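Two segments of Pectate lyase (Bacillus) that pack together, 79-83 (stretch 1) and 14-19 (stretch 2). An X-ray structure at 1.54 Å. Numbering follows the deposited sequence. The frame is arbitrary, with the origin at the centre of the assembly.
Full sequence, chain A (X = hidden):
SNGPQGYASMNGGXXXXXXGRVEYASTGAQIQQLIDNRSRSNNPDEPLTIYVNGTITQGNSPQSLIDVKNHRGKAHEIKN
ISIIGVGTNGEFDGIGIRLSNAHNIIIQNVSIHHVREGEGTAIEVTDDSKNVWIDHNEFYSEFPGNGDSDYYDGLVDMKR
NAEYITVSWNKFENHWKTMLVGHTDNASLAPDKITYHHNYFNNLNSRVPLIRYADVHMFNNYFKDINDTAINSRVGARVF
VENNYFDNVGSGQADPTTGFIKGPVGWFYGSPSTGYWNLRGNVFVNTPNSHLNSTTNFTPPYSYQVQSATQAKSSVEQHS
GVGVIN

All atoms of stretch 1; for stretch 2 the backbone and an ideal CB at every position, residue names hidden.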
# COMPACT_ATOMS: atom_id res chain seq x y z
N LYS A 79 9.80 -14.13 -8.84
CA LYS A 79 10.48 -12.88 -9.23
C LYS A 79 10.00 -12.31 -10.55
O LYS A 79 9.54 -13.02 -11.40
CB LYS A 79 11.98 -13.11 -9.38
CG LYS A 79 12.60 -13.75 -8.12
CD LYS A 79 14.10 -13.53 -8.08
CE LYS A 79 14.81 -14.63 -8.78
NZ LYS A 79 14.61 -15.91 -8.05
N ASN A 80 10.18 -11.00 -10.70
CA ASN A 80 10.14 -10.35 -12.01
C ASN A 80 8.77 -10.43 -12.71
O ASN A 80 8.63 -10.99 -13.81
CB ASN A 80 11.23 -10.92 -12.94
CG ASN A 80 12.61 -10.93 -12.29
OD1 ASN A 80 12.95 -10.08 -11.46
ND2 ASN A 80 13.42 -11.93 -12.67
N ILE A 81 7.78 -9.82 -12.06
CA ILE A 81 6.42 -9.79 -12.60
C ILE A 81 5.89 -8.38 -12.59
O ILE A 81 6.09 -7.67 -11.61
CB ILE A 81 5.52 -10.65 -11.72
CG1 ILE A 81 5.93 -12.11 -11.86
CG2 ILE A 81 4.05 -10.46 -12.12
CD1 ILE A 81 5.12 -13.04 -10.96
N SER A 82 5.18 -7.98 -13.64
CA SER A 82 4.29 -6.83 -13.57
C SER A 82 2.87 -7.27 -13.88
O SER A 82 2.66 -8.08 -14.80
CB SER A 82 4.67 -5.77 -14.61
OG SER A 82 5.97 -5.26 -14.41
N ILE A 83 1.91 -6.79 -13.09
CA ILE A 83 0.48 -6.93 -13.37
C ILE A 83 -0.01 -5.52 -13.63
O ILE A 83 0.07 -4.67 -12.73
CB ILE A 83 -0.23 -7.56 -12.15
CG1 ILE A 83 0.30 -8.99 -11.99
CG2 ILE A 83 -1.75 -7.49 -12.30
CD1 ILE A 83 -0.17 -9.69 -10.73
N UNK A 14 13.44 -1.66 -9.09
CA UNK A 14 12.25 -2.44 -9.43
C UNK A 14 11.86 -2.21 -10.88
O UNK A 14 11.52 -1.08 -11.29
CB UNK A 14 11.08 -2.08 -8.51
N UNK A 15 11.94 -3.28 -11.67
CA UNK A 15 11.57 -3.28 -13.07
C UNK A 15 10.43 -4.25 -13.38
O UNK A 15 9.92 -4.28 -14.49
CB UNK A 15 12.79 -3.63 -13.92
N UNK A 16 10.03 -5.03 -12.38
CA UNK A 16 8.92 -5.96 -12.58
C UNK A 16 9.14 -6.95 -13.71
O UNK A 16 10.19 -7.63 -13.79
CB UNK A 16 7.64 -5.17 -12.85
N UNK A 17 8.14 -7.05 -14.58
CA UNK A 17 8.15 -8.01 -15.67
C UNK A 17 8.72 -7.46 -16.95
O UNK A 17 8.58 -8.09 -17.99
CB UNK A 17 6.73 -8.52 -15.93
N UNK A 18 9.34 -6.29 -16.89
CA UNK A 18 9.85 -5.67 -18.11
C UNK A 18 10.91 -6.54 -18.78
O UNK A 18 11.78 -7.11 -18.12
CB UNK A 18 10.43 -4.29 -17.80
N UNK A 19 10.83 -6.64 -20.11
CA UNK A 19 11.89 -7.27 -20.87
C UNK A 19 11.79 -8.79 -20.97
O UNK A 19 12.80 -9.47 -21.13
CB UNK A 19 13.24 -6.90 -20.25

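Position 14 has an extended backbone, with phi -131° and psi 116°. Its ideal CB has no atom of stretch 1 within 5.5 Å. Stretch 1 therefore does not crowd the CB, and beta-branched residues would sit well on such a backbone. The deposited residue is T14. Its OG1 is hydrogen-bonded elsewhere in the structure.

Position 15 opens a type II' beta turn that ends at position 18. Its CA-to-CB bond points sideways, and again no atom of stretch 1 lies within 5.5 Å of the ideal CB. Many residues would fit, polar ones among them. The deposited residue is T15, with chi1 in the p well. T15 OG1 stays 5.6 Å from N80 OD1, too far for a contact, and is hydrogen-bonded elsewhere in the structure. Its carbonyl accepts the turn's hydrogen bond from the backbone N of position 18, with 3.2 Å from N to T15 O.

Position 16 is the most restricted. Its phi/psi of 58°/-130° suits the second place of a type II' turn, and positive phi by itself favours glycine. Stretch 1 adds a second restriction. The ideal CB would lie 2.3 Å from S82 OG, a clash, and 3.2 Å from I81 O, which is tight. Only glycine suits. The residue is G16. Without a CB it packs closely against the strand: its CA is 3.4 Å from I81 O, and its O is 3.3 Å from N80 CA.

Position 17 has ordinary angles, -93°/11°, so the backbone alone would admit many residues. The neighbouring strand does not. The ideal CB would fall 2.8 Å from S82 N, a clash, and 3.4 Å from I81 C. Glycine is again the fit, and the residue is G17. Its CA is 3.9 Å from I81 CA, so the two backbones lie very close. The CA-to-CB bond of S82 points toward the turn, and G17 N donates a hydrogen bond to S82 OG at 2.8 Å. The N-H...O angle of 176° is nearly straight. A CA-H...O contact adds to this, with G17 CA 3.5 Å from N80 O.

Position 18 closes the turn. Its CA-to-CB bond points away from stretch 1, and nothing there lies within 5.5 Å of the ideal CB. Small or polar residues would do, and larger ones meet no obstacle from this strand. The residue is A18, whose N completes the turn.

Position 19 is out of reach of stretch 1. Its phi of 85° favours glycine, though asparagine also tolerates such angles. The residue is G19.

Stretch 2 (14-19) TTGGAG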
# COMPACT_ATOMS: atom_id res chain seq x y z
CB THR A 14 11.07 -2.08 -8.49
OG1 THR A 14 11.45 -2.26 -7.13
CG2 THR A 14 9.88 -2.95 -8.79
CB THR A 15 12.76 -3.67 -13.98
OG1 THR A 15 13.25 -4.96 -13.61
CG2 THR A 15 13.88 -2.63 -13.88
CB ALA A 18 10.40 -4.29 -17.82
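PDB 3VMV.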